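Adenosyl-chloride synthase from Thermotoga maritima binds adenosine and probably acts on S-adenosyl-L-methionine, as a SAM-dependent hydrolase or halogenase would. Local coordinates of one contact, PDB 2ZBV (chain A, 2.05 Å), residues V89-G94 and D130-V135, beside the matching contact of the related (R)-S-adenosyl-L-methionine hydrolase from Thermus thermophilus, PDB 2CW5 (chain B, 1.94 Å), residues V89-G94 and D136-A141. One frame, after least-squares fit of the local backbone (RMSD 0.38 Å); residues are numbered along the deposited sequences.

Structure 1 (2ZBV); sequences VAPDNG and DIFAPV.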
loop_
_atom_site.group_PDB
_atom_site.type_symbol
_atom_site.label_atom_id
_atom_site.label_comp_id
_atom_site.label_asym_id
_atom_site.label_seq_id
_atom_site.Cartn_x
_atom_site.Cartn_y
_atom_site.Cartn_z
ATOM N N VAL A 89 19.105 9.507 5.407
ATOM C CA VAL A 89 19.413 10.043 4.091
ATOM C C VAL A 89 18.206 10.899 3.706
ATOM O O VAL A 89 17.110 10.370 3.494
ATOM C CB VAL A 89 19.583 8.901 3.081
ATOM C CG1 VAL A 89 19.895 9.462 1.691
ATOM C CG2 VAL A 89 20.683 7.961 3.562
ATOM N N ALA A 90 18.402 12.212 3.619
ATOM C CA ALA A 90 17.293 13.106 3.312
ATOM C C ALA A 90 17.689 14.511 2.863
ATOM O O ALA A 90 18.859 14.900 2.922
ATOM C CB ALA A 90 16.397 13.216 4.536
ATOM N N PRO A 91 16.705 15.288 2.384
ATOM C CA PRO A 91 17.001 16.653 1.953
ATOM C C PRO A 91 17.131 17.504 3.210
ATOM O O PRO A 91 16.518 17.201 4.240
ATOM C CB PRO A 91 15.773 17.027 1.123
ATOM C CG PRO A 91 14.671 16.243 1.778
ATOM C CD PRO A 91 15.338 14.898 1.985
ATOM N N ASP A 92 17.935 18.556 3.133
ATOM C CA ASP A 92 18.136 19.450 4.269
ATOM C C ASP A 92 16.993 20.475 4.325
ATOM O O ASP A 92 17.214 21.672 4.147
ATOM C CB ASP A 92 19.495 20.161 4.128
ATOM C CG ASP A 92 19.778 21.122 5.268
ATOM O OD1 ASP A 92 19.480 20.777 6.433
ATOM O OD2 ASP A 92 20.309 22.221 5.001
ATOM N N ASN A 93 15.773 20.001 4.573
ATOM C CA ASN A 93 14.614 20.892 4.628
ATOM C C ASN A 93 13.872 20.866 5.959
ATOM O O ASN A 93 12.758 21.379 6.059
ATOM C CB ASN A 93 13.631 20.548 3.506
ATOM C CG ASN A 93 13.091 19.129 3.622
ATOM O OD1 ASN A 93 13.296 18.455 4.638
ATOM N ND2 ASN A 93 12.402 18.671 2.584
ATOM N N GLY A 94 14.477 20.261 6.977
ATOM C CA GLY A 94 13.831 20.214 8.276
ATOM C C GLY A 94 13.105 18.916 8.599
ATOM O O GLY A 94 12.638 18.743 9.724
ATOM N N ASP A 130 17.515 9.081 -8.023
ATOM C CA ASP A 130 18.866 9.258 -8.537
ATOM C C ASP A 130 19.987 9.528 -7.555
ATOM O O ASP A 130 21.152 9.279 -7.874
ATOM C CB ASP A 130 18.861 10.361 -9.598
ATOM C CG ASP A 130 17.875 10.082 -10.713
ATOM O OD1 ASP A 130 17.614 8.889 -10.980
ATOM O OD2 ASP A 130 17.371 11.050 -11.327
ATOM N N ILE A 131 19.644 10.025 -6.373
ATOM C CA ILE A 131 20.652 10.353 -5.373
ATOM C C ILE A 131 20.422 9.738 -3.991
ATOM O O ILE A 131 21.306 9.074 -3.449
ATOM C CB ILE A 131 20.765 11.882 -5.203
ATOM C CG1 ILE A 131 21.108 12.540 -6.547
ATOM C CG2 ILE A 131 21.820 12.209 -4.141
ATOM C CD1 ILE A 131 21.241 14.071 -6.483
ATOM N N PHE A 132 19.241 9.964 -3.422
ATOM C CA PHE A 132 18.934 9.454 -2.087
ATOM C C PHE A 132 18.864 7.943 -1.951
ATOM O O PHE A 132 19.510 7.369 -1.071
ATOM C CB PHE A 132 17.625 10.067 -1.572
ATOM C CG PHE A 132 17.697 11.553 -1.358
ATOM C CD1 PHE A 132 18.669 12.101 -0.524
ATOM C CD2 PHE A 132 16.790 12.404 -1.983
ATOM C CE1 PHE A 132 18.739 13.474 -0.316
ATOM C CE2 PHE A 132 16.848 13.784 -1.784
ATOM C CZ PHE A 132 17.821 14.321 -0.950
ATOM N N ALA A 133 18.081 7.296 -2.811
ATOM C CA ALA A 133 17.938 5.848 -2.732
ATOM C C ALA A 133 19.272 5.121 -2.886
ATOM O O ALA A 133 19.627 4.298 -2.051
ATOM C CB ALA A 133 16.930 5.350 -3.780
ATOM N N PRO A 134 20.031 5.416 -3.953
ATOM C CA PRO A 134 21.310 4.711 -4.092
ATOM C C PRO A 134 22.272 4.966 -2.932
ATOM O O PRO A 134 23.000 4.062 -2.510
ATOM C CB PRO A 134 21.835 5.205 -5.447
ATOM C CG PRO A 134 21.160 6.546 -5.633
ATOM C CD PRO A 134 19.768 6.275 -5.121
ATOM N N VAL A 135 22.273 6.186 -2.408
ATOM C CA VAL A 135 23.137 6.505 -1.281
ATOM C C VAL A 135 22.743 5.660 -0.067
ATOM O O VAL A 135 23.607 5.082 0.608
ATOM C CB VAL A 135 23.067 8.007 -0.937
ATOM C CG1 VAL A 135 23.647 8.266 0.447
ATOM C CG2 VAL A 135 23.858 8.800 -1.979
#
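The Phe132 ring takes Val89 at its edge: methyl CG1 of Val89 lies near the ring plane, 3.7 Å from Phe132 CD1. Farther out, the ring meets backbone obliquely, with Phe132 CE1 against the carbonyl carbon of Ala90 and Phe132 CZ 3.6 Å from Pro91 N. Pro91 crosses the phenyl group at about a right angle, its CD 3.9 Å from Phe132 CZ. Val89 turns CG1 away from its own backbone N (chi1 179°), which sends that methyl to the helix, where it also comes within 4.1 Å of Val135 CG1. The Ala90 methyl points away from the helix. Everything that touches is buried, and the contact is apolar, with no hydrogen bond across it.

It packs helix 127-140 against strand 87-91 of the N-terminal domain's mixed sheet; the short segments run nearly antiparallel, at 162°. Phe132 also leans on Leu64 and Val66 of the neighbouring strand 62-66. Asp92 centres an inverse gamma turn. Pro91 touches Asp68, an adenosine-binding residue, and so the packing borders the nucleoside pocket.

Structure 1 against structure 2
Three positions are exchanged on a backbone whose comparable CA atoms coincide within the error. The exchange that bears on the contact is Val135(A) to Ala141(B). The CB atoms of Val135(A) and Ala141(B) coincide within the error, but both methyl branches, CG1 and CG2 of Val135(A), go and have no counterpart in Ala141(B). The side chains of Val89(A) and Val89(B) keep their place, and the touch is kept in both: CB of Val135(A) is 4.4 Å from CG1 of Val89(A), and CB of Ala141(B) 4.1 Å from CG1 of Val89(B). What goes is the bulk of the two methyls, so the packing here may be looser.

From Ile131(A) to Val137(B), CD1 of Ile131(A) is lost. The CB atoms coincide; after superposition CG1 of Ile131(A) and CG2 of Val137(B) are 0.6 Å apart, CG2 of Ile131(A) and CG1 of Val137(B) 0.7 Å. On the strand side, Ala90(A) gives way to Gly90(B), which removes a buried CB that did not reach the helix. The side chains of Asp92(A) and Asp92(B) also lie differently, without touching anything across the contact.

Structure 2 (2CW5); sequences VGPDNG and DVFAPA.
At the edge of the Phe138 ring sits Val89, whose methyl CG1 lies near the ring plane and 3.8 Å from Phe138 CD1. The outer part of the ring reaches backbone obliquely: Phe138 CE1 lies against the carbonyl carbon of Gly90, and Phe138 CZ is 3.5 Å from Pro91 N. Pro91 runs across the phenyl group at about a right angle, bringing its CD to 3.8 Å from Phe138 CZ. A chi1 of 177° sets CG1 of Val89 opposite the backbone N and aims it at the helix, where the same methyl lies 4.1 Å from Ala141 CB. Gly90 brings no side chain and meets the phenylalanine with its main chain. All the touching residues are buried, and apolar packing does the work, for no hydrogen bond spans the two segments.

Phe138 also rests on Leu66 and Val68 of strand 64-68. Asp92 centres an inverse gamma turn. The side chain of Pro91 lies about 4 Å from that of Asp70, nearest atoms, a residue that probably binds adenosine and matters for activity, which puts this packing beside the probable active site.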
loop_
_atom_site.group_PDB
_atom_site.type_symbol
_atom_site.label_atom_id
_atom_site.label_comp_id
_atom_site.label_asym_id
_atom_site.label_seq_id
_atom_site.Cartn_x
_atom_site.Cartn_y
_atom_site.Cartn_z
ATOM N N VAL B 89 18.832 9.814 5.696
ATOM C CA VAL B 89 19.100 10.147 4.303
ATOM C C VAL B 89 17.879 10.862 3.750
ATOM O O VAL B 89 16.783 10.308 3.716
ATOM C CB VAL B 89 19.371 8.884 3.465
ATOM C CG1 VAL B 89 19.574 9.259 1.993
ATOM C CG2 VAL B 89 20.585 8.159 4.007
ATOM N N GLY B 90 18.069 12.106 3.330
ATOM C CA GLY B 90 16.960 12.864 2.795
ATOM C C GLY B 90 17.339 14.314 2.581
ATOM O O GLY B 90 18.504 14.679 2.735
ATOM N N PRO B 91 16.370 15.161 2.211
ATOM C CA PRO B 91 16.589 16.591 1.967
ATOM C C PRO B 91 16.908 17.374 3.234
ATOM O O PRO B 91 16.364 17.105 4.305
ATOM C CB PRO B 91 15.275 17.033 1.333
ATOM C CG PRO B 91 14.275 16.142 2.027
ATOM C CD PRO B 91 14.966 14.798 1.961
ATOM N N ASP B 92 17.812 18.337 3.099
ATOM C CA ASP B 92 18.217 19.180 4.214
ATOM C C ASP B 92 17.227 20.338 4.287
ATOM O O ASP B 92 17.559 21.486 3.980
ATOM C CB ASP B 92 19.643 19.693 3.979
ATOM C CG ASP B 92 20.213 20.435 5.175
ATOM O OD1 ASP B 92 19.753 20.203 6.314
ATOM O OD2 ASP B 92 21.145 21.244 4.975
ATOM N N ASN B 93 15.999 20.019 4.684
ATOM C CA ASN B 93 14.948 21.016 4.779
ATOM C C ASN B 93 14.219 20.988 6.119
ATOM O O ASN B 93 13.119 21.529 6.245
ATOM C CB ASN B 93 13.942 20.831 3.635
ATOM C CG ASN B 93 13.297 19.453 3.632
ATOM O OD1 ASN B 93 13.445 18.674 4.581
ATOM N ND2 ASN B 93 12.564 19.147 2.557
ATOM N N GLY B 94 14.825 20.348 7.115
ATOM C CA GLY B 94 14.213 20.301 8.431
ATOM C C GLY B 94 13.301 19.113 8.678
ATOM O O GLY B 94 12.748 18.970 9.768
ATOM N N ASP B 136 17.491 8.853 -8.178
ATOM C CA ASP B 136 18.864 9.096 -8.595
ATOM C C ASP B 136 19.894 9.547 -7.564
ATOM O O ASP B 136 21.088 9.421 -7.816
ATOM C CB ASP B 136 18.860 10.069 -9.780
ATOM C CG ASP B 136 17.985 9.583 -10.922
ATOM O OD1 ASP B 136 18.039 8.378 -11.243
ATOM O OD2 ASP B 136 17.245 10.400 -11.505
ATOM N N VAL B 137 19.447 10.053 -6.415
ATOM C CA VAL B 137 20.369 10.510 -5.377
ATOM C C VAL B 137 20.197 9.820 -4.019
ATOM O O VAL B 137 21.141 9.227 -3.488
ATOM C CB VAL B 137 20.243 12.050 -5.162
ATOM C CG1 VAL B 137 21.169 12.503 -4.023
ATOM C CG2 VAL B 137 20.605 12.787 -6.450
ATOM N N PHE B 138 18.995 9.884 -3.455
ATOM C CA PHE B 138 18.758 9.285 -2.143
ATOM C C PHE B 138 18.826 7.755 -2.082
ATOM O O PHE B 138 19.445 7.200 -1.171
ATOM C CB PHE B 138 17.423 9.784 -1.584
ATOM C CG PHE B 138 17.385 11.272 -1.362
ATOM C CD1 PHE B 138 18.294 11.884 -0.498
ATOM C CD2 PHE B 138 16.457 12.067 -2.028
ATOM C CE1 PHE B 138 18.276 13.272 -0.303
ATOM C CE2 PHE B 138 16.429 13.453 -1.840
ATOM C CZ PHE B 138 17.344 14.055 -0.973
ATOM N N ALA B 139 18.210 7.071 -3.045
ATOM C CA ALA B 139 18.223 5.607 -3.052
ATOM C C ALA B 139 19.636 5.026 -3.097
ATOM O O ALA B 139 19.970 4.131 -2.315
ATOM C CB ALA B 139 17.395 5.066 -4.224
ATOM N N PRO B 140 20.484 5.513 -4.021
ATOM C CA PRO B 140 21.843 4.969 -4.076
ATOM C C PRO B 140 22.627 5.245 -2.792
ATOM O O PRO B 140 23.468 4.445 -2.382
ATOM C CB PRO B 140 22.445 5.656 -5.306
ATOM C CG PRO B 140 21.668 6.942 -5.410
ATOM C CD PRO B 140 20.263 6.500 -5.094
ATOM N N ALA B 141 22.328 6.371 -2.155
ATOM C CA ALA B 141 22.992 6.752 -0.915
ATOM C C ALA B 141 22.574 5.797 0.203
ATOM O O ALA B 141 23.406 5.308 0.976
ATOM C CB ALA B 141 22.619 8.185 -0.552
#